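Local coordinates for ectonucleoside triphosphate diphosphohydrolase 4 (Homo sapiens, PDB 6WG5), which belongs to the GDA1/CD39 family, a member of the actin-like superfamily of two-domain proteins, at residues 84-92 and 105-116; 38-49 and 121-132. All coordinates share one frame; numbering follows the deposited sequence.

In the fold
Both contacts belong to one mixed sheet and the helix packed on it, their centres about 12 Å apart. In contact 2, strand 40-48 pairs with strand 127-131 in parallel; in contact 1, strand 85-88 packs against helix 107-116, which covers that sheet. Since strand 53-61 lies antiparallel to both 40-48 and 85-88, the path from strand 85-88 through helix 107-116 to strand 127-131 is a beta-alpha-beta crossover that skips two strands, consistent with the RNase H-like core of the actin superfamily. The helix joins the contacts directly: Leu110 CD2 is 3.8 Å from Leu127 CD2, and Ala113 CB is 3.9 Å from Ile44 CD1. Farther along, Ile92 CD1 lies 4.2 Å from Cys48 SG.

Contact 1: 84-92 and 105-116; sequences VVMKIKPGI and YISPLLNFAAEH
Tyr105 meets the chain from Ile88 to Ile92 with both faces and the rim of its ring. Ile88 CD1 sits over one face, 3.8 Å from the centroid of the Tyr105 ring, Gly91 O lies over the opposite face, and Lys89 O approaches the edge near the ring plane. With CG anti to the backbone N (chi1 158°), the phenol is extended toward the turn that follows the strand and contains the cis peptide bond before Pro90. There Gly91 N donates a weak bond to Tyr105 OH, 2.8 Å long but bent to 116° at the hydrogen; Ser53 OG is a second hydrogen-bond partner of this hydroxyl. Four residues on, in helix 107-116, Leu109 meets Ile88 tip to tip. Its CD2 branch touches Ile88 CG2 at 3.6 Å and also Met86 CG. Phe112 is sandwiched: Met86 CB lies above the middle of one face, 3.8 Å from the Phe112 centroid, while His116 CE1 covers the other. The extended chain of Met86 carries SD to an oblique position 4.5 Å from the Phe112 centroid, a Met-aromatic contact, and the bend at its last torsion turns CE in to Phe112 CD1. His116 ends the row. Its ND1 donates to Phe112 O (2.9 Å, 170°), nearly in the imidazole plane, while Val84 CG1 rests over the ring, 4.0 Å from the His116 centroid. Strand and helix run nearly antiparallel, held mainly by CH-pi and aliphatic contact. Across this interface polar bonding is limited to the weak Gly91 link, whereas the straight histidine bond, internal to the helix, fixes the imidazole that Val84 packs on.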
loop_
_atom_site.group_PDB
_atom_site.type_symbol
_atom_site.label_atom_id
_atom_site.label_comp_id
_atom_site.label_asym_id
_atom_site.label_seq_id
_atom_site.Cartn_x
_atom_site.Cartn_y
_atom_site.Cartn_z
ATOM N N VAL A 84 -17.870 3.434 10.193
ATOM C CA VAL A 84 -18.668 4.359 9.395
ATOM C C VAL A 84 -18.024 4.526 8.024
ATOM O O VAL A 84 -17.206 5.428 7.818
ATOM C CB VAL A 84 -18.813 5.715 10.111
ATOM C CG1 VAL A 84 -19.587 6.708 9.250
ATOM C CG2 VAL A 84 -19.494 5.525 11.460
ATOM N N VAL A 85 -18.395 3.663 7.081
ATOM C CA VAL A 85 -17.834 3.683 5.735
ATOM C C VAL A 85 -18.960 3.482 4.731
ATOM O O VAL A 85 -19.911 2.734 4.987
ATOM C CB VAL A 85 -16.748 2.599 5.558
ATOM C CG1 VAL A 85 -16.144 2.662 4.160
ATOM C CG2 VAL A 85 -15.667 2.750 6.616
ATOM N N MET A 86 -18.853 4.158 3.588
ATOM C CA MET A 86 -19.765 3.969 2.470
ATOM C C MET A 86 -18.969 4.035 1.176
ATOM O O MET A 86 -17.975 4.761 1.077
ATOM C CB MET A 86 -20.882 5.023 2.453
ATOM C CG MET A 86 -21.703 5.030 1.169
ATOM S SD MET A 86 -23.173 6.073 1.252
ATOM C CE MET A 86 -24.311 4.981 2.101
ATOM N N LYS A 87 -19.414 3.270 0.181
ATOM C CA LYS A 87 -18.737 3.187 -1.103
ATOM C C LYS A 87 -19.743 3.370 -2.229
ATOM O O LYS A 87 -20.900 2.952 -2.124
ATOM C CB LYS A 87 -18.016 1.841 -1.270
ATOM C CG LYS A 87 -17.045 1.516 -0.143
ATOM C CD LYS A 87 -16.235 0.261 -0.446
ATOM C CE LYS A 87 -15.208 -0.019 0.642
ATOM N NZ LYS A 87 -14.404 -1.239 0.349
ATOM N N ILE A 88 -19.292 4.009 -3.311
ATOM C CA ILE A 88 -20.108 4.205 -4.503
ATOM C C ILE A 88 -19.239 3.988 -5.735
ATOM O O ILE A 88 -18.015 4.128 -5.698
ATOM C CB ILE A 88 -20.762 5.606 -4.551
ATOM C CG1 ILE A 88 -19.696 6.705 -4.586
ATOM C CG2 ILE A 88 -21.694 5.792 -3.358
ATOM C CD1 ILE A 88 -20.257 8.099 -4.803
ATOM N N LYS A 89 -19.896 3.640 -6.836
ATOM C CA LYS A 89 -19.229 3.433 -8.117
ATOM C C LYS A 89 -19.813 4.391 -9.149
ATOM O O LYS A 89 -20.869 4.980 -8.913
ATOM C CB LYS A 89 -19.382 1.977 -8.565
ATOM C CG LYS A 89 -18.238 1.078 -8.112
ATOM C CD LYS A 89 -18.733 -0.244 -7.546
ATOM C CE LYS A 89 -17.568 -1.107 -7.073
ATOM N NZ LYS A 89 -18.017 -2.374 -6.430
ATOM N N PRO A 90 -19.144 4.551 -10.305
ATOM C CA PRO A 90 -17.923 3.899 -10.795
ATOM C C PRO A 90 -16.627 4.681 -10.584
ATOM O O PRO A 90 -15.575 4.220 -11.029
ATOM C CB PRO A 90 -18.208 3.761 -12.288
ATOM C CG PRO A 90 -18.991 4.995 -12.609
ATOM C CD PRO A 90 -19.780 5.353 -11.366
ATOM N N GLY A 91 -16.693 5.835 -9.938
ATOM C CA GLY A 91 -15.528 6.666 -9.714
ATOM C C GLY A 91 -15.704 8.057 -10.296
ATOM O O GLY A 91 -16.624 8.337 -11.061
ATOM N N ILE A 92 -14.784 8.932 -9.905
ATOM C CA ILE A 92 -14.865 10.331 -10.309
ATOM C C ILE A 92 -14.237 10.570 -11.680
ATOM O O ILE A 92 -14.640 11.500 -12.385
ATOM C CB ILE A 92 -14.216 11.229 -9.236
ATOM C CG1 ILE A 92 -14.879 12.606 -9.221
ATOM C CG2 ILE A 92 -12.708 11.379 -9.472
ATOM C CD1 ILE A 92 -14.598 13.407 -7.960
ATOM N N TYR A 105 -22.469 13.311 -7.797
ATOM C CA TYR A 105 -22.019 11.926 -7.691
ATOM C C TYR A 105 -21.514 11.610 -6.289
ATOM O O TYR A 105 -21.745 10.508 -5.776
ATOM C CB TYR A 105 -20.935 11.665 -8.733
ATOM C CG TYR A 105 -20.032 10.492 -8.437
ATOM C CD1 TYR A 105 -20.456 9.190 -8.662
ATOM C CD2 TYR A 105 -18.745 10.689 -7.953
ATOM C CE1 TYR A 105 -19.629 8.115 -8.399
ATOM C CE2 TYR A 105 -17.911 9.622 -7.689
ATOM C CZ TYR A 105 -18.357 8.338 -7.913
ATOM O OH TYR A 105 -17.531 7.269 -7.652
ATOM N N ILE A 106 -20.823 12.564 -5.654
ATOM C CA ILE A 106 -20.333 12.375 -4.292
ATOM C C ILE A 106 -21.354 12.779 -3.240
ATOM O O ILE A 106 -21.084 12.626 -2.040
ATOM C CB ILE A 106 -19.025 13.159 -4.046
ATOM C CG1 ILE A 106 -19.205 14.650 -4.354
ATOM C CG2 ILE A 106 -17.887 12.571 -4.867
ATOM C CD1 ILE A 106 -19.480 15.493 -3.137
ATOM N N SER A 107 -22.515 13.291 -3.645
ATOM C CA SER A 107 -23.528 13.677 -2.668
ATOM C C SER A 107 -23.947 12.522 -1.766
ATOM O O SER A 107 -24.059 12.738 -0.546
ATOM C CB SER A 107 -24.745 14.270 -3.389
ATOM O OG SER A 107 -24.450 15.555 -3.908
ATOM N N PRO A 108 -24.191 11.309 -2.268
ATOM C CA PRO A 108 -24.553 10.210 -1.358
ATOM C C PRO A 108 -23.516 9.950 -0.279
ATOM O O PRO A 108 -23.873 9.489 0.813
ATOM C CB PRO A 108 -24.702 9.008 -2.301
ATOM C CG PRO A 108 -24.981 9.600 -3.639
ATOM C CD PRO A 108 -24.224 10.890 -3.680
ATOM N N LEU A 109 -22.239 10.233 -0.547
ATOM C CA LEU A 109 -21.198 10.001 0.449
ATOM C C LEU A 109 -21.213 11.069 1.537
ATOM O O LEU A 109 -21.038 10.755 2.720
ATOM C CB LEU A 109 -19.823 9.961 -0.220
ATOM C CG LEU A 109 -19.603 8.899 -1.299
ATOM C CD1 LEU A 109 -18.199 9.011 -1.876
ATOM C CD2 LEU A 109 -19.839 7.504 -0.748
ATOM N N LEU A 110 -21.416 12.332 1.158
ATOM C CA LEU A 110 -21.374 13.410 2.141
ATOM C C LEU A 110 -22.627 13.418 3.009
ATOM O O LEU A 110 -22.552 13.697 4.211
ATOM C CB LEU A 110 -21.191 14.753 1.435
ATOM C CG LEU A 110 -19.930 14.884 0.574
ATOM C CD1 LEU A 110 -19.850 16.276 -0.030
ATOM C CD2 LEU A 110 -18.670 14.581 1.376
ATOM N N ASN A 111 -23.787 13.123 2.419
ATOM C CA ASN A 111 -24.994 12.958 3.224
ATOM C C ASN A 111 -24.826 11.822 4.225
ATOM O O ASN A 111 -25.293 11.913 5.367
ATOM C CB ASN A 111 -26.197 12.703 2.316
ATOM C CG ASN A 111 -26.560 13.912 1.478
ATOM O OD1 ASN A 111 -26.629 15.032 1.983
ATOM N ND2 ASN A 111 -26.786 13.692 0.188
ATOM N N PHE A 112 -24.157 10.743 3.815
ATOM C CA PHE A 112 -23.867 9.650 4.735
ATOM C C PHE A 112 -23.044 10.142 5.919
ATOM O O PHE A 112 -23.345 9.827 7.077
ATOM C CB PHE A 112 -23.138 8.531 3.991
ATOM C CG PHE A 112 -22.674 7.411 4.877
ATOM C CD1 PHE A 112 -23.509 6.344 5.161
ATOM C CD2 PHE A 112 -21.400 7.420 5.418
ATOM C CE1 PHE A 112 -23.084 5.310 5.971
ATOM C CE2 PHE A 112 -20.970 6.387 6.230
ATOM C CZ PHE A 112 -21.814 5.331 6.506
ATOM N N ALA A 113 -21.995 10.921 5.645
ATOM C CA ALA A 113 -21.171 11.461 6.721
ATOM C C ALA A 113 -21.953 12.455 7.571
ATOM O O ALA A 113 -21.861 12.433 8.804
ATOM C CB ALA A 113 -19.922 12.122 6.140
ATOM N N ALA A 114 -22.731 13.333 6.929
ATOM C CA ALA A 114 -23.484 14.339 7.668
ATOM C C ALA A 114 -24.503 13.705 8.605
ATOM O O ALA A 114 -24.843 14.289 9.640
ATOM C CB ALA A 114 -24.182 15.289 6.696
ATOM N N GLU A 115 -25.004 12.516 8.262
ATOM C CA GLU A 115 -25.929 11.817 9.148
ATOM C C GLU A 115 -25.245 11.426 10.453
ATOM O O GLU A 115 -25.773 11.672 11.544
ATOM C CB GLU A 115 -26.489 10.576 8.447
ATOM C CG GLU A 115 -27.874 10.760 7.847
ATOM C CD GLU A 115 -28.417 9.478 7.243
ATOM O OE1 GLU A 115 -27.603 8.614 6.849
ATOM O OE2 GLU A 115 -29.656 9.331 7.170
ATOM N N HIS A 116 -24.060 10.821 10.357
ATOM C CA HIS A 116 -23.409 10.259 11.536
ATOM C C HIS A 116 -22.732 11.332 12.383
ATOM O O HIS A 116 -22.777 11.266 13.617
ATOM C CB HIS A 116 -22.400 9.194 11.110
ATOM C CG HIS A 116 -23.031 7.957 10.551
ATOM N ND1 HIS A 116 -23.396 7.839 9.226
ATOM C CD2 HIS A 116 -23.370 6.786 11.139
ATOM C CE1 HIS A 116 -23.928 6.647 9.023
ATOM N NE2 HIS A 116 -23.925 5.988 10.167
#

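Contact 2: 38-49 and 121-132; sequences PNVNYGIVVDCG and KHKETPLYILCT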
loop_
_atom_site.group_PDB
_atom_site.type_symbol
_atom_site.label_atom_id
_atom_site.label_comp_id
_atom_site.label_asym_id
_atom_site.label_seq_id
_atom_site.Cartn_x
_atom_site.Cartn_y
_atom_site.Cartn_z
ATOM N N PRO A 38 -19.392 15.738 23.956
ATOM C CA PRO A 38 -18.899 16.943 23.270
ATOM C C PRO A 38 -17.387 17.002 23.140
ATOM O O PRO A 38 -16.882 17.881 22.429
ATOM C CB PRO A 38 -19.420 18.083 24.153
ATOM C CG PRO A 38 -19.495 17.485 25.512
ATOM C CD PRO A 38 -19.876 16.042 25.315
ATOM N N ASN A 39 -16.650 16.108 23.794
ATOM C CA ASN A 39 -15.196 16.108 23.739
ATOM C C ASN A 39 -14.645 15.219 22.630
ATOM O O ASN A 39 -13.427 15.025 22.558
ATOM C CB ASN A 39 -14.624 15.679 25.092
ATOM C CG ASN A 39 -14.805 16.742 26.161
ATOM O OD1 ASN A 39 -14.690 17.938 25.888
ATOM N ND2 ASN A 39 -15.095 16.313 27.383
ATOM N N VAL A 40 -15.506 14.679 21.769
ATOM C CA VAL A 40 -15.084 13.911 20.603
ATOM C C VAL A 40 -15.120 14.825 19.388
ATOM O O VAL A 40 -16.071 15.594 19.201
ATOM C CB VAL A 40 -15.979 12.674 20.390
ATOM C CG1 VAL A 40 -15.585 11.939 19.114
ATOM C CG2 VAL A 40 -15.892 11.740 21.585
ATOM N N ASN A 41 -14.081 14.744 18.562
ATOM C CA ASN A 41 -14.002 15.493 17.319
ATOM C C ASN A 41 -13.948 14.517 16.153
ATOM O O ASN A 41 -13.609 13.343 16.320
ATOM C CB ASN A 41 -12.779 16.415 17.310
ATOM C CG ASN A 41 -12.716 17.302 18.536
ATOM O OD1 ASN A 41 -11.843 17.136 19.390
ATOM N ND2 ASN A 41 -13.650 18.244 18.636
ATOM N N TYR A 42 -14.288 15.011 14.966
ATOM C CA TYR A 42 -14.499 14.156 13.809
ATOM C C TYR A 42 -13.724 14.679 12.607
ATOM O O TYR A 42 -13.394 15.864 12.514
ATOM C CB TYR A 42 -15.994 14.053 13.467
ATOM C CG TYR A 42 -16.843 13.594 14.632
ATOM C CD1 TYR A 42 -17.246 14.489 15.616
ATOM C CD2 TYR A 42 -17.237 12.267 14.751
ATOM C CE1 TYR A 42 -18.016 14.075 16.687
ATOM C CE2 TYR A 42 -18.010 11.844 15.818
ATOM C CZ TYR A 42 -18.396 12.753 16.783
ATOM O OH TYR A 42 -19.164 12.341 17.848
ATOM N N GLY A 43 -13.438 13.768 11.689
ATOM C CA GLY A 43 -12.799 14.116 10.431
ATOM C C GLY A 43 -13.248 13.149 9.361
ATOM O O GLY A 43 -13.545 11.984 9.642
ATOM N N ILE A 44 -13.306 13.636 8.123
ATOM C CA ILE A 44 -13.870 12.881 7.010
ATOM C C ILE A 44 -12.867 12.865 5.867
ATOM O O ILE A 44 -12.322 13.910 5.497
ATOM C CB ILE A 44 -15.212 13.477 6.543
ATOM C CG1 ILE A 44 -16.218 13.501 7.699
ATOM C CG2 ILE A 44 -15.785 12.662 5.392
ATOM C CD1 ILE A 44 -17.266 14.584 7.572
ATOM N N VAL A 45 -12.633 11.680 5.305
ATOM C CA VAL A 45 -11.734 11.497 4.172
ATOM C C VAL A 45 -12.478 10.720 3.096
ATOM O O VAL A 45 -13.129 9.711 3.392
ATOM C CB VAL A 45 -10.447 10.751 4.574
ATOM C CG1 VAL A 45 -9.483 10.673 3.394
ATOM C CG2 VAL A 45 -9.787 11.429 5.762
ATOM N N VAL A 46 -12.382 11.187 1.854
ATOM C CA VAL A 46 -12.960 10.504 0.702
ATOM C C VAL A 46 -11.816 9.985 -0.158
ATOM O O VAL A 46 -10.971 10.763 -0.619
ATOM C CB VAL A 46 -13.884 11.430 -0.106
ATOM C CG1 VAL A 46 -14.323 10.761 -1.405
ATOM C CG2 VAL A 46 -15.099 11.812 0.719
ATOM N N ASP A 47 -11.791 8.673 -0.373
ATOM C CA ASP A 47 -10.851 8.044 -1.294
ATOM C C ASP A 47 -11.514 7.952 -2.663
ATOM O O ASP A 47 -12.432 7.148 -2.861
ATOM C CB ASP A 47 -10.441 6.665 -0.782
ATOM C CG ASP A 47 -9.724 5.837 -1.835
ATOM O OD1 ASP A 47 -9.170 6.420 -2.792
ATOM O OD2 ASP A 47 -9.714 4.594 -1.702
ATOM N N CYS A 48 -11.054 8.772 -3.607
ATOM C CA CYS A 48 -11.597 8.796 -4.967
ATOM C C CYS A 48 -10.687 7.959 -5.860
ATOM O O CYS A 48 -9.742 8.465 -6.467
ATOM C CB CYS A 48 -11.723 10.226 -5.477
ATOM S SG CYS A 48 -13.133 11.132 -4.800
ATOM N N GLY A 49 -10.985 6.660 -5.944
ATOM C CA GLY A 49 -10.216 5.753 -6.767
ATOM C C GLY A 49 -10.765 5.646 -8.180
ATOM O O GLY A 49 -11.708 6.332 -8.571
ATOM N N LYS A 121 -21.137 19.586 15.230
ATOM C CA LYS A 121 -19.709 19.448 14.979
ATOM C C LYS A 121 -19.334 19.599 13.509
ATOM O O LYS A 121 -18.138 19.616 13.194
ATOM C CB LYS A 121 -19.219 18.087 15.491
ATOM C CG LYS A 121 -19.101 18.002 17.005
ATOM C CD LYS A 121 -17.746 18.501 17.482
ATOM C CE LYS A 121 -17.739 18.770 18.977
ATOM N NZ LYS A 121 -18.129 17.577 19.776
ATOM N N HIS A 122 -20.314 19.709 12.608
ATOM C CA HIS A 122 -20.006 19.851 11.187
ATOM C C HIS A 122 -19.086 21.040 10.940
ATOM O O HIS A 122 -18.105 20.936 10.195
ATOM C CB HIS A 122 -21.298 20.001 10.382
ATOM C CG HIS A 122 -22.138 18.762 10.348
ATOM N ND1 HIS A 122 -23.223 18.622 9.509
ATOM C CD2 HIS A 122 -22.051 17.605 11.046
ATOM C CE1 HIS A 122 -23.769 17.434 9.693
ATOM N NE2 HIS A 122 -23.078 16.797 10.621
ATOM N N LYS A 123 -19.391 22.183 11.558
ATOM C CA LYS A 123 -18.592 23.384 11.329
ATOM C C LYS A 123 -17.133 23.173 11.713
ATOM O O LYS A 123 -16.243 23.805 11.134
ATOM C CB LYS A 123 -19.183 24.562 12.107
ATOM C CG LYS A 123 -19.233 24.360 13.616
ATOM C CD LYS A 123 -19.757 25.604 14.328
ATOM C CE LYS A 123 -21.275 25.691 14.280
ATOM N NZ LYS A 123 -21.908 25.182 15.531
ATOM N N GLU A 124 -16.868 22.291 12.675
ATOM C CA GLU A 124 -15.516 22.028 13.151
ATOM C C GLU A 124 -14.930 20.739 12.588
ATOM O O GLU A 124 -13.835 20.340 12.999
ATOM C CB GLU A 124 -15.504 21.977 14.679
ATOM C CG GLU A 124 -15.523 23.343 15.336
ATOM C CD GLU A 124 -15.721 23.262 16.836
ATOM O OE1 GLU A 124 -15.779 22.133 17.367
ATOM O OE2 GLU A 124 -15.819 24.328 17.482
ATOM N N THR A 125 -15.625 20.084 11.659
ATOM C CA THR A 125 -15.176 18.810 11.116
ATOM C C THR A 125 -14.571 19.024 9.739
ATOM O O THR A 125 -15.279 19.494 8.836
ATOM C CB THR A 125 -16.343 17.832 11.032
ATOM O OG1 THR A 125 -16.822 17.549 12.353
ATOM C CG2 THR A 125 -15.922 16.530 10.355
ATOM N N PRO A 126 -13.299 18.701 9.519
ATOM C CA PRO A 126 -12.725 18.856 8.180
ATOM C C PRO A 126 -13.139 17.738 7.239
ATOM O O PRO A 126 -13.354 16.593 7.642
ATOM C CB PRO A 126 -11.214 18.824 8.440
ATOM C CG PRO A 126 -11.074 17.983 9.656
ATOM C CD PRO A 126 -12.281 18.285 10.503
ATOM N N LEU A 127 -13.247 18.094 5.962
ATOM C CA LEU A 127 -13.523 17.148 4.889
ATOM C C LEU A 127 -12.356 17.168 3.913
ATOM O O LEU A 127 -11.969 18.235 3.428
ATOM C CB LEU A 127 -14.829 17.496 4.168
ATOM C CG LEU A 127 -15.119 16.776 2.847
ATOM C CD1 LEU A 127 -15.333 15.285 3.058
ATOM C CD2 LEU A 127 -16.324 17.402 2.164
ATOM N N TYR A 128 -11.796 15.993 3.634
ATOM C CA TYR A 128 -10.702 15.848 2.684
ATOM C C TYR A 128 -11.123 14.886 1.583
ATOM O O TYR A 128 -11.574 13.771 1.865
ATOM C CB TYR A 128 -9.431 15.345 3.374
ATOM C CG TYR A 128 -8.910 16.276 4.446
ATOM C CD1 TYR A 128 -8.241 17.446 4.109
ATOM C CD2 TYR A 128 -9.085 15.987 5.794
ATOM C CE1 TYR A 128 -7.763 18.304 5.082
ATOM C CE2 TYR A 128 -8.610 16.839 6.775
ATOM C CZ TYR A 128 -7.949 17.997 6.414
ATOM O OH TYR A 128 -7.472 18.853 7.382
ATOM N N ILE A 129 -10.986 15.324 0.335
ATOM C CA ILE A 129 -11.292 14.508 -0.835
ATOM C C ILE A 129 -9.990 14.329 -1.602
ATOM O O ILE A 129 -9.483 15.280 -2.210
ATOM C CB ILE A 129 -12.377 15.142 -1.716
ATOM C CG1 ILE A 129 -13.673 15.299 -0.914
ATOM C CG2 ILE A 129 -12.611 14.293 -2.966
ATOM C CD1 ILE A 129 -14.790 15.999 -1.661
ATOM N N LEU A 130 -9.451 13.113 -1.577
ATOM C CA LEU A 130 -8.149 12.811 -2.157
ATOM C C LEU A 130 -8.325 11.755 -3.239
ATOM O O LEU A 130 -8.803 10.650 -2.961
ATOM C CB LEU A 130 -7.180 12.333 -1.074
ATOM C CG LEU A 130 -7.137 13.224 0.170
ATOM C CD1 LEU A 130 -6.256 12.604 1.242
ATOM C CD2 LEU A 130 -6.656 14.625 -0.179
ATOM N N CYS A 131 -7.939 12.096 -4.465
ATOM C CA CYS A 131 -8.130 11.238 -5.626
ATOM C C CYS A 131 -6.804 10.608 -6.030
ATOM O O CYS A 131 -5.750 11.241 -5.923
ATOM C CB CYS A 131 -8.708 12.035 -6.798
ATOM S SG CYS A 131 -9.982 13.225 -6.315
ATOM N N THR A 132 -6.867 9.365 -6.507
ATOM C CA THR A 132 -5.658 8.607 -6.810
ATOM C C THR A 132 -5.475 8.411 -8.314
ATOM O O THR A 132 -5.344 9.390 -9.056
ATOM C CB THR A 132 -5.689 7.259 -6.084
ATOM O OG1 THR A 132 -6.906 6.570 -6.394
ATOM C CG2 THR A 132 -5.589 7.463 -4.579
HETATM O O HOH W 1 -12.360 18.107 14.006
HETATM O O HOH W 2 -15.366 17.624 15.167
HETATM O O HOH W 3 -6.857 4.287 -3.980
#
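Ile44, Val46 and Cys48 alternate with Pro126, Tyr128, Leu130 and Thr132 in an unbroken run of backbone hydrogen bonds of the parallel-strand type. Ile44 N binds Pro126 O, and Ile44 O accepts from Tyr128 N at 2.8 Å; the pattern repeats at Val46 and closes with Cys48, whose N reaches Leu130 O in a straight bond (3.0 Å, 179° at the hydrogen) and whose O takes Thr132 N. The strand axes are inclined to each other by 16°. On the sheet face that meets helix 107-116, Leu127 CD1 lies obliquely against Ile44 CG2 at 3.5 Å, and Val46 and Ile129 lie side by side. Cys48 CB touches Cys131 SG at 3.6 Å, while the SG atoms of Cys48 and Cys131 stay 4.1 Å apart, too far for a disulfide. The other face carries Val45, Asp47, Tyr128 and Leu130; helix 479-487 packs on Val45, and Arg54 forms a salt bridge with Asp47 OD2. Ahead of strand 127-131, Lys121 bends at chi2 and again at chi4 (57°), which turns NZ to two carbonyls: Val40 O in its carbonyl plane at 2.9 Å, and Pro38 O from above its plane. Thr125 OG1 donates to Lys121 O, 2.6 Å away. Two waters fill in between, one linking Tyr42 O with Glu124 O, the other Tyr42 N with Thr125 OG1. The buried centre is thus held by regular backbone hydrogen bonds flanked by mostly apolar side chains, with the charge of Asp47 met by Arg54, whereas at the partly exposed end a lysine ammonium, its charge probably eased by two carbonyl dipoles, takes over from the pairing of 40-48 with 127-131.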